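Catalase-3 (PDB 4AJ9) catalyses the conversion of hydrogen peroxide into oxygen and water at a heme, and probably protects cells from the toxic effects of the peroxide. Local coordinates at residues E324-Q329 / P369-V374; F328-I333 / Y350-T355; G362-Q367 / Q385-I390. One frame throughout, in Å; residues are numbered along the deposited sequence. Where two conformers were deposited one is given.

How the contacts relate
The three contacts lie on the same side of the chain's centre, within the catalase family region. Segments 324-329 and 328-333 run on in the loop after helix 319-324; helix 343-360 carries 350-355, and the long loop after it carries 362-367, 369-374 and 385-390. Both segments of contact 2 precede those of contact 3, whereas the segments of contacts 1 and 3 alternate. Centre to centre, contact 1 lies about 12 Å from both others, and contacts 2 and 3 are about 17 Å apart. Contacts 1 and 2 touch the heme, contact 3 lies farther out, and all three touch the second subunit, so parts of one loop-helix-loop region serve both heme pocket and subunit interface.

Contact 1 of 3, residues E324-Q329 / P369-V374; sequences EQISFQ and PINRPV. With HEM (protoporphyrin IX containing Fe), chain Y.
Asn371 reaches across to Ser327 and sets its side-chain oxygen on the backbone: Ser327 N donates to Asn371 OD1 at 2.9 Å, nearly straight at 162° and on a lone pair in the carbonyl plane. Asn371 CG, anti to its own carbonyl carbon (chi1 -75°), turns the amide toward 324-329. The same OD1 lies 3.6 Å from Ile326 CG1, next to the firm apolar part, where Ile326 and Ile370 cross at about a right angle with CD1 of Ile326 3.8 Å from CG1 of Ile370. Ile370 CG2 presses instead on the Ile326 backbone, 3.7 Å from N. This buried patch backs onto strand 121-128 of the antiparallel catalase barrel, whose Arg125 also bonds Asn371 OD1 and whose Tyr127 bonds Ile370 O. Beyond it the contact slackens. Asn371 ND2 gives Ser327 OG only a weak bond at 3.4 Å, and that hydroxyl has a stronger partner in Gln356. Gln325 meets Ile370 through CB alone among its side-chain atoms, while its NE2 bonds Gln387 O of the second subunit. Past Asn371 the chain leaves the contact for solvent at the exposed Arg372; at the other end, Phe328 CD2 brings the ring edge 3.3 Å from heme O1A.

Contact 2 of 3, residues F328-I333 / Y350-T355; sequences FQPGHI and YSYLDT. With HEM (protoporphyrin IX containing Fe), chain Y.
Pro330 lays its CD over one face of the Tyr352 ring, while the porphyrin, tilted against that ring, comes nearest the opposite face close to its rim. The CH-pi contact is close, with Pro330 CD 3.4 Å from the centroid of the Tyr352 ring and 17° off its normal. On the other side heme C1D stands 3.4 Å above the plane of the Tyr352 ring. At the edge, Phe328 O approaches Tyr352 CD2 at 3.5 Å. Beyond the ring, Tyr352 OH binds the heme iron at 1.9 Å. This is the proximal tyrosine ligand of heme catalases, delivered by helix 343-360, and Arg348, one helical turn earlier, hydrogen-bonds the same oxygen. Farther out, Gln329 reaches from the loop to the helix. Its CG, anti to the carbonyl carbon at chi1 -66°, rests 3.9 Å from Tyr352 CB, and the extended chain beyond carries OE1 to within 3.6 Å of Leu353 CB. An alanine here would probably open a gap beside Tyr352 CB and Leu353, leaving the leucine without the amide that it packs against. Behind this shell the loop folds back in a type I beta turn from Gln329 to His332, closed by His332 N to Gln329 O at 2.9 Å, which brings Pro330 to the tyrosine. Gln329 CB then sits over the centre of the His332 imidazole. That ring is anchored at both nitrogens, ND1 to Asp134 of strand 131-138 and NE2 to Glu366. On the helix, Ser351 OG and Thr355 OG1 bond Asp55 of the third subunit.

Contact 3 of 3, residues G362-Q367 / Q385-I390; sequences GPNFEQ and QGQAWI
Gln367 and Trp389 meet tip to tip, with the glutamine amide over one face of the indole. NE2 of Gln367 stands 3.3 Å above the Trp389 plane, over the centre of the ring system, with the amide plane turned 33° from it. Gln367 CG adds a CH-pi contact to the six-membered ring. At the indole edge a water lies in plane, accepting from Trp389 NE1 and donating to Gln367 O. The amide of Gln387 stands almost perpendicular to that of Gln367, at 81°, and receives it: Gln367 NE2 gives a nearly straight bond of 2.9 Å to Gln387 OE1, which lies in the donor's amide plane. The same oxygen accepts from Trp389 N on a lone pair, 3.1 Å away. On the other arm, Gln367 OE1 takes the backbone Ala388 N at 2.8 Å and a bond from a second water shared with Gly386 O.

Nearer the start of both segments, Asn364 ND2 donates to Gln385 O at 2.9 Å, standing above the carbonyl plane, and a third water joins that oxygen to Asn364 N. Asp383 O receives both Asn364 ND2 and Gln387 NE2, while Asn364 OD1 bonds His53 of the second subunit. The contact thus ties a short 3-10 turn after helix 343-360 to the approach of strand 390-391, where Ile390 pairs with a strand of the second subunit.

Because each end of the Gln367 amide faces a partner of the opposite kind, its orientation is decided: turned over, it would probably set donor against donor at Ala388 and acceptor against acceptor at Gln387.

Contact 1 of 3, residues E324-Q329 / P369-V374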
loop_
_atom_site.group_PDB
_atom_site.type_symbol
_atom_site.label_atom_id
_atom_site.label_comp_id
_atom_site.label_asym_id
_atom_site.label_seq_id
_atom_site.Cartn_x
_atom_site.Cartn_y
_atom_site.Cartn_z
ATOM N N GLU C 324 -18.846 -2.538 -0.278
ATOM C CA GLU C 324 -17.637 -2.047 -0.949
ATOM C C GLU C 324 -16.449 -3.007 -0.806
ATOM O O GLU C 324 -15.709 -3.235 -1.767
ATOM C CB GLU C 324 -17.239 -0.651 -0.449
ATOM C CG GLU C 324 -16.109 -0.015 -1.267
ATOM C CD GLU C 324 -16.532 0.331 -2.693
ATOM O OE1 GLU C 324 -17.757 0.410 -2.941
ATOM O OE2 GLU C 324 -15.645 0.540 -3.558
ATOM N N GLN C 325 -16.274 -3.567 0.391
ATOM C CA GLN C 325 -15.133 -4.425 0.671
ATOM C C GLN C 325 -15.258 -5.865 0.161
ATOM O O GLN C 325 -14.254 -6.530 -0.011
ATOM C CB GLN C 325 -14.794 -4.440 2.166
ATOM C CG GLN C 325 -14.142 -3.155 2.668
ATOM C CD GLN C 325 -13.462 -3.310 4.030
ATOM O OE1 GLN C 325 -12.310 -2.906 4.209
ATOM N NE2 GLN C 325 -14.178 -3.869 4.995
ATOM N N ILE C 326 -16.468 -6.361 -0.071
ATOM C CA ILE C 326 -16.585 -7.748 -0.517
ATOM C C ILE C 326 -15.794 -7.988 -1.816
ATOM O O ILE C 326 -15.825 -7.169 -2.732
ATOM C CB ILE C 326 -18.047 -8.227 -0.658
ATOM C CG1 ILE C 326 -18.089 -9.763 -0.698
ATOM C CG2 ILE C 326 -18.723 -7.559 -1.868
ATOM C CD1 ILE C 326 -19.519 -10.379 -0.640
ATOM N N SER C 327 -15.080 -9.110 -1.863
ATOM C CA SER C 327 -14.144 -9.410 -2.947
ATOM C C SER C 327 -14.551 -10.709 -3.627
ATOM O O SER C 327 -14.218 -11.796 -3.129
ATOM C CB SER C 327 -12.734 -9.597 -2.368
ATOM O OG SER C 327 -12.255 -8.413 -1.752
ATOM N N PHE C 328 -15.260 -10.616 -4.751
ATOM C CA PHE C 328 -15.704 -11.814 -5.469
ATOM C C PHE C 328 -14.567 -12.384 -6.307
ATOM O O PHE C 328 -13.663 -11.652 -6.708
ATOM C CB PHE C 328 -16.891 -11.499 -6.385
ATOM C CG PHE C 328 -18.181 -11.218 -5.653
ATOM C CD1 PHE C 328 -19.023 -12.262 -5.270
ATOM C CD2 PHE C 328 -18.572 -9.914 -5.389
ATOM C CE1 PHE C 328 -20.211 -11.998 -4.611
ATOM C CE2 PHE C 328 -19.764 -9.655 -4.724
ATOM C CZ PHE C 328 -20.577 -10.701 -4.343
ATOM N N GLN C 329 -14.623 -13.690 -6.563
ATOM C CA GLN C 329 -13.652 -14.368 -7.424
ATOM C C GLN C 329 -14.281 -15.601 -8.075
ATOM O O GLN C 329 -14.844 -16.451 -7.379
ATOM C CB GLN C 329 -12.454 -14.869 -6.623
ATOM C CG GLN C 329 -11.549 -13.828 -5.977
ATOM C CD GLN C 329 -10.323 -14.503 -5.378
ATOM O OE1 GLN C 329 -9.691 -15.324 -6.030
ATOM N NE2 GLN C 329 -10.009 -14.187 -4.126
ATOM N N PRO C 369 -14.532 -9.512 7.624
ATOM C CA PRO C 369 -15.770 -10.210 7.999
ATOM C C PRO C 369 -16.623 -10.622 6.796
ATOM O O PRO C 369 -17.108 -11.756 6.754
ATOM C CB PRO C 369 -16.493 -9.179 8.863
ATOM C CG PRO C 369 -15.353 -8.398 9.505
ATOM C CD PRO C 369 -14.330 -8.273 8.397
ATOM N N ILE C 370 -16.799 -9.729 5.828
ATOM C CA ILE C 370 -17.689 -10.029 4.695
ATOM C C ILE C 370 -17.103 -11.082 3.743
ATOM O O ILE C 370 -17.843 -11.753 3.024
ATOM C CB ILE C 370 -18.089 -8.741 3.908
ATOM C CG1 ILE C 370 -19.234 -9.023 2.923
ATOM C CG2 ILE C 370 -16.889 -8.143 3.197
ATOM C CD1 ILE C 370 -20.603 -9.235 3.593
ATOM N N ASN C 371 -15.776 -11.236 3.753
ATOM C CA ASN C 371 -15.109 -12.250 2.933
ATOM C C ASN C 371 -14.897 -13.603 3.622
ATOM O O ASN C 371 -14.684 -14.612 2.957
ATOM C CB ASN C 371 -13.770 -11.724 2.418
ATOM C CG ASN C 371 -13.940 -10.726 1.298
ATOM O OD1 ASN C 371 -14.841 -10.859 0.471
ATOM N ND2 ASN C 371 -13.078 -9.716 1.268
ATOM N N ARG C 372 -14.937 -13.630 4.953
ATOM C CA ARG C 372 -14.704 -14.890 5.661
ATOM C C ARG C 372 -15.707 -15.967 5.269
ATOM O O ARG C 372 -16.898 -15.691 5.122
ATOM C CB ARG C 372 -14.776 -14.689 7.179
ATOM C CG ARG C 372 -13.672 -13.851 7.764
ATOM C CD ARG C 372 -13.786 -13.844 9.273
ATOM N NE ARG C 372 -13.699 -15.205 9.796
ATOM C CZ ARG C 372 -13.562 -15.501 11.082
ATOM N NH1 ARG C 372 -13.494 -14.528 11.980
ATOM N NH2 ARG C 372 -13.490 -16.767 11.470
ATOM N N PRO C 373 -15.228 -17.209 5.113
ATOM C CA PRO C 373 -16.138 -18.344 4.940
ATOM C C PRO C 373 -16.771 -18.670 6.278
ATOM O O PRO C 373 -16.267 -18.185 7.289
ATOM C CB PRO C 373 -15.200 -19.484 4.531
ATOM C CG PRO C 373 -13.915 -19.152 5.225
ATOM C CD PRO C 373 -13.818 -17.631 5.144
ATOM N N VAL C 374 -17.850 -19.455 6.285
ATOM C CA VAL C 374 -18.417 -19.955 7.538
ATOM C C VAL C 374 -17.832 -21.322 7.926
ATOM O O VAL C 374 -18.090 -21.822 9.011
ATOM C CB VAL C 374 -19.959 -20.067 7.482
ATOM C CG1 VAL C 374 -20.593 -18.681 7.318
ATOM C CG2 VAL C 374 -20.390 -20.996 6.365
HETATM C CHA HEM Y . -15.431 -7.458 -11.526
HETATM C CHB HEM Y . -18.484 -10.204 -14.138
HETATM C CHC HEM Y . -14.992 -10.883 -17.426
HETATM C CHD HEM Y . -11.761 -8.912 -14.404
HETATM C C1A HEM Y . -16.580 -8.097 -11.955
HETATM C C2A HEM Y . -17.885 -8.073 -11.305
HETATM C C3A HEM Y . -18.727 -8.820 -12.040
HETATM C C4A HEM Y . -17.984 -9.359 -13.163
HETATM C CMA HEM Y . -20.224 -9.100 -11.761
HETATM C CAA HEM Y . -18.230 -7.270 -10.022
HETATM C CBA HEM Y . -18.218 -8.153 -8.778
HETATM C CGA HEM Y . -18.665 -7.323 -7.603
HETATM O O1A HEM Y . -17.819 -6.995 -6.736
HETATM O O2A HEM Y . -19.875 -6.977 -7.536
HETATM C C1B HEM Y . -17.786 -10.678 -15.232
HETATM C C2B HEM Y . -18.273 -11.646 -16.200
HETATM C C3B HEM Y . -17.318 -11.821 -17.126
HETATM C C4B HEM Y . -16.190 -10.990 -16.752
HETATM C CMB HEM Y . -19.677 -12.288 -16.113
HETATM C CAB HEM Y . -17.308 -12.765 -18.352
HETATM C CBB HEM Y . -18.055 -13.876 -18.363
HETATM C C1C HEM Y . -13.811 -10.484 -16.850
HETATM C C2C HEM Y . -12.474 -10.768 -17.351
HETATM C C3C HEM Y . -11.603 -10.197 -16.514
HETATM C C4C HEM Y . -12.344 -9.582 -15.444
HETATM C CMC HEM Y . -12.148 -11.537 -18.645
HETATM C CAC HEM Y . -10.070 -10.232 -16.558
HETATM C CBC HEM Y . -9.455 -11.312 -17.043
HETATM C C1D HEM Y . -12.429 -8.328 -13.368
HETATM C C2D HEM Y . -11.785 -7.622 -12.291
HETATM C C3D HEM Y . -12.929 -7.167 -11.395
HETATM C C4D HEM Y . -14.144 -7.650 -12.013
HETATM C CMD HEM Y . -10.269 -7.393 -12.115
HETATM C CAD HEM Y . -12.809 -6.373 -10.084
HETATM C CBD HEM Y . -12.855 -7.387 -8.947
HETATM C CGD HEM Y . -12.620 -6.684 -7.637
HETATM O O1D HEM Y . -13.016 -7.245 -6.588
HETATM O O2D HEM Y . -12.068 -5.554 -7.651
HETATM N NA HEM Y . -16.684 -8.894 -13.078
HETATM N NB HEM Y . -16.517 -10.310 -15.601
HETATM N NC HEM Y . -13.688 -9.762 -15.683
HETATM N ND HEM Y . -13.804 -8.333 -13.175
HETATM FE FE HEM Y . -15.189 -9.415 -14.330
#

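Contact 2 of 3, residues F328-I333 / Y350-T355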
loop_
_atom_site.group_PDB
_atom_site.type_symbol
_atom_site.label_atom_id
_atom_site.label_comp_id
_atom_site.label_asym_id
_atom_site.label_seq_id
_atom_site.Cartn_x
_atom_site.Cartn_y
_atom_site.Cartn_z
ATOM N N PHE C 328 -15.260 -10.616 -4.751
ATOM C CA PHE C 328 -15.704 -11.814 -5.469
ATOM C C PHE C 328 -14.567 -12.384 -6.307
ATOM O O PHE C 328 -13.663 -11.652 -6.708
ATOM C CB PHE C 328 -16.891 -11.499 -6.385
ATOM C CG PHE C 328 -18.181 -11.218 -5.653
ATOM C CD1 PHE C 328 -19.023 -12.262 -5.270
ATOM C CD2 PHE C 328 -18.572 -9.914 -5.389
ATOM C CE1 PHE C 328 -20.211 -11.998 -4.611
ATOM C CE2 PHE C 328 -19.764 -9.655 -4.724
ATOM C CZ PHE C 328 -20.577 -10.701 -4.343
ATOM N N GLN C 329 -14.623 -13.690 -6.563
ATOM C CA GLN C 329 -13.652 -14.368 -7.424
ATOM C C GLN C 329 -14.281 -15.601 -8.075
ATOM O O GLN C 329 -14.844 -16.451 -7.379
ATOM C CB GLN C 329 -12.454 -14.869 -6.623
ATOM C CG GLN C 329 -11.549 -13.828 -5.977
ATOM C CD GLN C 329 -10.323 -14.503 -5.378
ATOM O OE1 GLN C 329 -9.691 -15.324 -6.030
ATOM N NE2 GLN C 329 -10.009 -14.187 -4.126
ATOM N N PRO C 330 -14.165 -15.720 -9.407
ATOM C CA PRO C 330 -14.612 -16.964 -10.037
ATOM C C PRO C 330 -13.706 -18.115 -9.613
ATOM O O PRO C 330 -14.069 -19.278 -9.806
ATOM C CB PRO C 330 -14.475 -16.681 -11.537
ATOM C CG PRO C 330 -14.319 -15.226 -11.655
ATOM C CD PRO C 330 -13.705 -14.733 -10.392
ATOM N N GLY C 331 -12.557 -17.814 -9.004
ATOM C CA GLY C 331 -11.699 -18.875 -8.490
ATOM C C GLY C 331 -12.200 -19.413 -7.156
ATOM O O GLY C 331 -11.677 -20.387 -6.610
ATOM N N HIS C 332 -13.202 -18.748 -6.598
ATOM C CA HIS C 332 -13.825 -19.256 -5.384
ATOM C C HIS C 332 -14.675 -20.451 -5.775
ATOM O O HIS C 332 -15.876 -20.316 -6.043
ATOM C CB HIS C 332 -14.680 -18.176 -4.733
ATOM C CG HIS C 332 -13.900 -17.204 -3.905
ATOM N ND1 HIS C 332 -14.429 -16.005 -3.471
ATOM C CD2 HIS C 332 -12.642 -17.263 -3.406
ATOM C CE1 HIS C 332 -13.524 -15.363 -2.751
ATOM N NE2 HIS C 332 -12.435 -16.108 -2.690
ATOM N N ILE C 333 -14.045 -21.620 -5.835
ATOM C CA ILE C 333 -14.736 -22.827 -6.291
ATOM C C ILE C 333 -14.738 -23.866 -5.182
ATOM O O ILE C 333 -13.932 -23.780 -4.255
ATOM C CB ILE C 333 -14.090 -23.380 -7.589
ATOM C CG1 ILE C 333 -14.995 -24.415 -8.271
ATOM C CG2 ILE C 333 -12.683 -23.945 -7.323
ATOM C CD1 ILE C 333 -14.596 -24.677 -9.730
ATOM N N TYR C 350 -7.042 -15.775 -12.654
ATOM C CA TYR C 350 -5.853 -15.015 -12.263
ATOM C C TYR C 350 -6.170 -13.586 -11.799
ATOM O O TYR C 350 -5.752 -13.157 -10.702
ATOM C CB TYR C 350 -4.848 -14.976 -13.417
ATOM C CG TYR C 350 -3.787 -13.922 -13.203
ATOM C CD1 TYR C 350 -2.670 -14.188 -12.428
ATOM C CD2 TYR C 350 -3.919 -12.651 -13.753
ATOM C CE1 TYR C 350 -1.694 -13.216 -12.203
ATOM C CE2 TYR C 350 -2.936 -11.668 -13.541
ATOM C CZ TYR C 350 -1.837 -11.960 -12.765
ATOM O OH TYR C 350 -0.872 -10.997 -12.543
ATOM N N SER C 351 -6.924 -12.873 -12.633
ATOM C CA SER C 351 -7.209 -11.444 -12.463
ATOM C C SER C 351 -7.945 -11.060 -11.166
ATOM O O SER C 351 -7.641 -10.036 -10.564
ATOM C CB SER C 351 -7.989 -10.935 -13.688
ATOM O OG SER C 351 -8.381 -9.583 -13.548
ATOM N N TYR C 352 -8.920 -11.862 -10.747
ATOM C CA TYR C 352 -9.714 -11.544 -9.557
ATOM C C TYR C 352 -8.965 -11.792 -8.254
ATOM O O TYR C 352 -9.231 -11.134 -7.250
ATOM C CB TYR C 352 -11.023 -12.329 -9.520
ATOM C CG TYR C 352 -12.060 -11.926 -10.530
ATOM C CD1 TYR C 352 -11.858 -12.155 -11.882
ATOM C CD2 TYR C 352 -13.268 -11.371 -10.125
ATOM C CE1 TYR C 352 -12.815 -11.824 -12.804
ATOM C CE2 TYR C 352 -14.239 -11.031 -11.042
ATOM C CZ TYR C 352 -14.010 -11.270 -12.374
ATOM O OH TYR C 352 -14.951 -10.955 -13.298
ATOM N N LEU C 353 -8.046 -12.751 -8.251
ATOM C CA LEU C 353 -7.202 -12.906 -7.082
ATOM C C LEU C 353 -6.218 -11.745 -7.022
ATOM O O LEU C 353 -6.058 -11.102 -5.984
ATOM C CB LEU C 353 -6.458 -14.236 -7.091
ATOM C CG LEU C 353 -5.502 -14.426 -5.909
ATOM C CD1 LEU C 353 -6.286 -14.566 -4.598
ATOM C CD2 LEU C 353 -4.586 -15.638 -6.134
ATOM N N ASP C 354 -5.572 -11.462 -8.149
ATOM C CA ASP C 354 -4.523 -10.440 -8.194
ATOM C C ASP C 354 -5.066 -9.049 -7.862
ATOM O O ASP C 354 -4.446 -8.297 -7.121
ATOM C CB ASP C 354 -3.873 -10.426 -9.577
ATOM C CG ASP C 354 -3.006 -9.207 -9.803
ATOM O OD1 ASP C 354 -2.121 -8.946 -8.969
ATOM O OD2 ASP C 354 -3.241 -8.487 -10.797
ATOM N N THR C 355 -6.229 -8.713 -8.412
ATOM C CA THR C 355 -6.778 -7.365 -8.235
ATOM C C THR C 355 -7.126 -7.032 -6.775
ATOM O O THR C 355 -7.149 -5.852 -6.389
ATOM C CB THR C 355 -8.002 -7.120 -9.133
ATOM O OG1 THR C 355 -8.219 -5.708 -9.283
ATOM C CG2 THR C 355 -9.239 -7.775 -8.534
HETATM C CHA HEM Y . -15.431 -7.458 -11.526
HETATM C CHB HEM Y . -18.484 -10.204 -14.138
HETATM C CHC HEM Y . -14.992 -10.883 -17.426
HETATM C CHD HEM Y . -11.761 -8.912 -14.404
HETATM C C1A HEM Y . -16.580 -8.097 -11.955
HETATM C C2A HEM Y . -17.885 -8.073 -11.305
HETATM C C3A HEM Y . -18.727 -8.820 -12.040
HETATM C C4A HEM Y . -17.984 -9.359 -13.163
HETATM C CMA HEM Y . -20.224 -9.100 -11.761
HETATM C CAA HEM Y . -18.230 -7.270 -10.022
HETATM C CBA HEM Y . -18.218 -8.153 -8.778
HETATM C CGA HEM Y . -18.665 -7.323 -7.603
HETATM O O1A HEM Y . -17.819 -6.995 -6.736
HETATM O O2A HEM Y . -19.875 -6.977 -7.536
HETATM C C1B HEM Y . -17.786 -10.678 -15.232
HETATM C C2B HEM Y . -18.273 -11.646 -16.200
HETATM C C3B HEM Y . -17.318 -11.821 -17.126
HETATM C C4B HEM Y . -16.190 -10.990 -16.752
HETATM C CMB HEM Y . -19.677 -12.288 -16.113
HETATM C CAB HEM Y . -17.308 -12.765 -18.352
HETATM C CBB HEM Y . -18.055 -13.876 -18.363
HETATM C C1C HEM Y . -13.811 -10.484 -16.850
HETATM C C2C HEM Y . -12.474 -10.768 -17.351
HETATM C C3C HEM Y . -11.603 -10.197 -16.514
HETATM C C4C HEM Y . -12.344 -9.582 -15.444
HETATM C CMC HEM Y . -12.148 -11.537 -18.645
HETATM C CAC HEM Y . -10.070 -10.232 -16.558
HETATM C CBC HEM Y . -9.455 -11.312 -17.043
HETATM C C1D HEM Y . -12.429 -8.328 -13.368
HETATM C C2D HEM Y . -11.785 -7.622 -12.291
HETATM C C3D HEM Y . -12.929 -7.167 -11.395
HETATM C C4D HEM Y . -14.144 -7.650 -12.013
HETATM C CMD HEM Y . -10.269 -7.393 -12.115
HETATM C CAD HEM Y . -12.809 -6.373 -10.084
HETATM C CBD HEM Y . -12.855 -7.387 -8.947
HETATM C CGD HEM Y . -12.620 -6.684 -7.637
HETATM O O1D HEM Y . -13.016 -7.245 -6.588
HETATM O O2D HEM Y . -12.068 -5.554 -7.651
HETATM N NA HEM Y . -16.684 -8.894 -13.078
HETATM N NB HEM Y . -16.517 -10.310 -15.601
HETATM N NC HEM Y . -13.688 -9.762 -15.683
HETATM N ND HEM Y . -13.804 -8.333 -13.175
HETATM FE FE HEM Y . -15.189 -9.415 -14.330
#

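Contact 3 of 3, residues G362-Q367 / Q385-I390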
loop_
_atom_site.group_PDB
_atom_site.type_symbol
_atom_site.label_atom_id
_atom_site.label_comp_id
_atom_site.label_asym_id
_atom_site.label_seq_id
_atom_site.Cartn_x
_atom_site.Cartn_y
_atom_site.Cartn_z
ATOM N N GLY C 362 -3.048 -5.671 0.431
ATOM C CA GLY C 362 -2.588 -6.699 1.339
ATOM C C GLY C 362 -3.191 -8.035 0.959
ATOM O O GLY C 362 -4.179 -8.093 0.242
ATOM N N PRO C 363 -2.582 -9.121 1.437
ATOM C CA PRO C 363 -2.930 -10.489 1.072
ATOM C C PRO C 363 -3.950 -11.118 2.010
ATOM O O PRO C 363 -4.337 -12.260 1.786
ATOM C CB PRO C 363 -1.586 -11.208 1.216
ATOM C CG PRO C 363 -0.969 -10.523 2.381
ATOM C CD PRO C 363 -1.366 -9.076 2.265
ATOM N N ASN C 364 -4.378 -10.397 3.044
ATOM C CA ASN C 364 -5.295 -10.966 4.029
ATOM C C ASN C 364 -6.758 -10.548 3.885
ATOM O O ASN C 364 -7.528 -10.634 4.841
ATOM C CB ASN C 364 -4.780 -10.698 5.452
ATOM C CG ASN C 364 -3.596 -11.588 5.804
ATOM O OD1 ASN C 364 -3.676 -12.807 5.655
ATOM N ND2 ASN C 364 -2.484 -10.983 6.241
ATOM N N PHE C 365 -7.141 -10.118 2.687
ATOM C CA PHE C 365 -8.510 -9.660 2.440
ATOM C C PHE C 365 -9.547 -10.749 2.697
ATOM O O PHE C 365 -10.717 -10.439 2.949
ATOM C CB PHE C 365 -8.640 -9.129 1.005
ATOM C CG PHE C 365 -8.098 -10.067 -0.017
ATOM C CD1 PHE C 365 -8.889 -11.069 -0.539
ATOM C CD2 PHE C 365 -6.767 -9.977 -0.423
ATOM C CE1 PHE C 365 -8.376 -11.956 -1.471
ATOM C CE2 PHE C 365 -6.248 -10.853 -1.340
ATOM C CZ PHE C 365 -7.049 -11.849 -1.870
ATOM N N GLU C 366 -9.152 -12.027 2.654
ATOM C CA GLU C 366 -10.147 -13.074 2.936
ATOM C C GLU C 366 -10.519 -13.105 4.423
ATOM O O GLU C 366 -11.476 -13.775 4.809
ATOM C CB GLU C 366 -9.704 -14.475 2.465
ATOM C CG GLU C 366 -9.360 -14.592 0.966
ATOM C CD GLU C 366 -10.580 -14.629 0.051
ATOM O OE1 GLU C 366 -11.540 -13.854 0.251
ATOM O OE2 GLU C 366 -10.582 -15.445 -0.890
ATOM N N GLN C 367 -9.763 -12.377 5.243
ATOM C CA GLN C 367 -10.034 -12.298 6.675
ATOM C C GLN C 367 -11.075 -11.233 7.047
ATOM O O GLN C 367 -11.591 -11.233 8.166
ATOM C CB GLN C 367 -8.730 -12.083 7.460
ATOM C CG GLN C 367 -7.717 -13.198 7.270
ATOM C CD GLN C 367 -6.518 -13.071 8.194
ATOM O OE1 GLN C 367 -6.144 -11.974 8.603
ATOM N NE2 GLN C 367 -5.912 -14.208 8.537
ATOM N N GLN C 385 0.401 -8.307 5.550
ATOM C CA GLN C 385 -0.191 -7.082 6.084
ATOM C C GLN C 385 -1.552 -7.355 6.720
ATOM O O GLN C 385 -2.395 -8.064 6.157
ATOM C CB GLN C 385 -0.342 -6.037 4.960
ATOM C CG GLN C 385 -0.243 -4.584 5.413
ATOM C CD GLN C 385 1.159 -4.190 5.878
ATOM O OE1 GLN C 385 2.003 -3.774 5.080
ATOM N NE2 GLN C 385 1.406 -4.312 7.174
ATOM N N GLY C 386 -1.763 -6.809 7.907
ATOM C CA GLY C 386 -3.082 -6.839 8.508
ATOM C C GLY C 386 -3.487 -8.185 9.096
ATOM O O GLY C 386 -4.661 -8.385 9.396
ATOM N N GLN C 387 -2.528 -9.100 9.267
ATOM C CA GLN C 387 -2.822 -10.434 9.796
ATOM C C GLN C 387 -3.725 -10.343 11.024
ATOM O O GLN C 387 -3.340 -9.780 12.039
ATOM C CB GLN C 387 -1.523 -11.195 10.138
ATOM C CG GLN C 387 -1.760 -12.554 10.828
ATOM C CD GLN C 387 -2.590 -13.514 9.967
ATOM O OE1 GLN C 387 -3.694 -13.918 10.348
ATOM N NE2 GLN C 387 -2.062 -13.868 8.795
ATOM N N ALA C 388 -4.930 -10.892 10.938
ATOM C CA ALA C 388 -5.902 -10.682 12.009
ATOM C C ALA C 388 -6.020 -11.836 12.998
ATOM O O ALA C 388 -6.775 -11.745 13.975
ATOM C CB ALA C 388 -7.285 -10.336 11.427
ATOM N N TRP C 389 -5.294 -12.919 12.745
ATOM C CA TRP C 389 -5.370 -14.077 13.629
ATOM C C TRP C 389 -4.044 -14.305 14.330
ATOM O O TRP C 389 -3.024 -13.722 13.951
ATOM C CB TRP C 389 -5.743 -15.341 12.837
ATOM C CG TRP C 389 -6.974 -15.192 12.007
ATOM C CD1 TRP C 389 -7.961 -14.256 12.154
ATOM C CD2 TRP C 389 -7.352 -16.004 10.888
ATOM N NE1 TRP C 389 -8.926 -14.429 11.187
ATOM C CE2 TRP C 389 -8.581 -15.501 10.403
ATOM C CE3 TRP C 389 -6.770 -17.105 10.248
ATOM C CZ2 TRP C 389 -9.239 -16.058 9.300
ATOM C CZ3 TRP C 389 -7.423 -17.663 9.155
ATOM C CH2 TRP C 389 -8.651 -17.133 8.692
ATOM N N ILE C 390 -4.072 -15.161 15.349
ATOM C CA ILE C 390 -2.872 -15.649 16.000
ATOM C C ILE C 390 -2.825 -17.165 15.868
ATOM O O ILE C 390 -3.589 -17.884 16.510
ATOM C CB ILE C 390 -2.818 -15.224 17.478
ATOM C CG1 ILE C 390 -2.680 -13.702 17.571
ATOM C CG2 ILE C 390 -1.644 -15.876 18.174
ATOM C CD1 ILE C 390 -2.955 -13.139 18.935
HETATM O O HOH W 1 -4.129 -7.708 3.965
HETATM O O HOH W 2 -11.029 -12.288 10.769
HETATM O O HOH W 3 -6.902 -9.373 8.090
#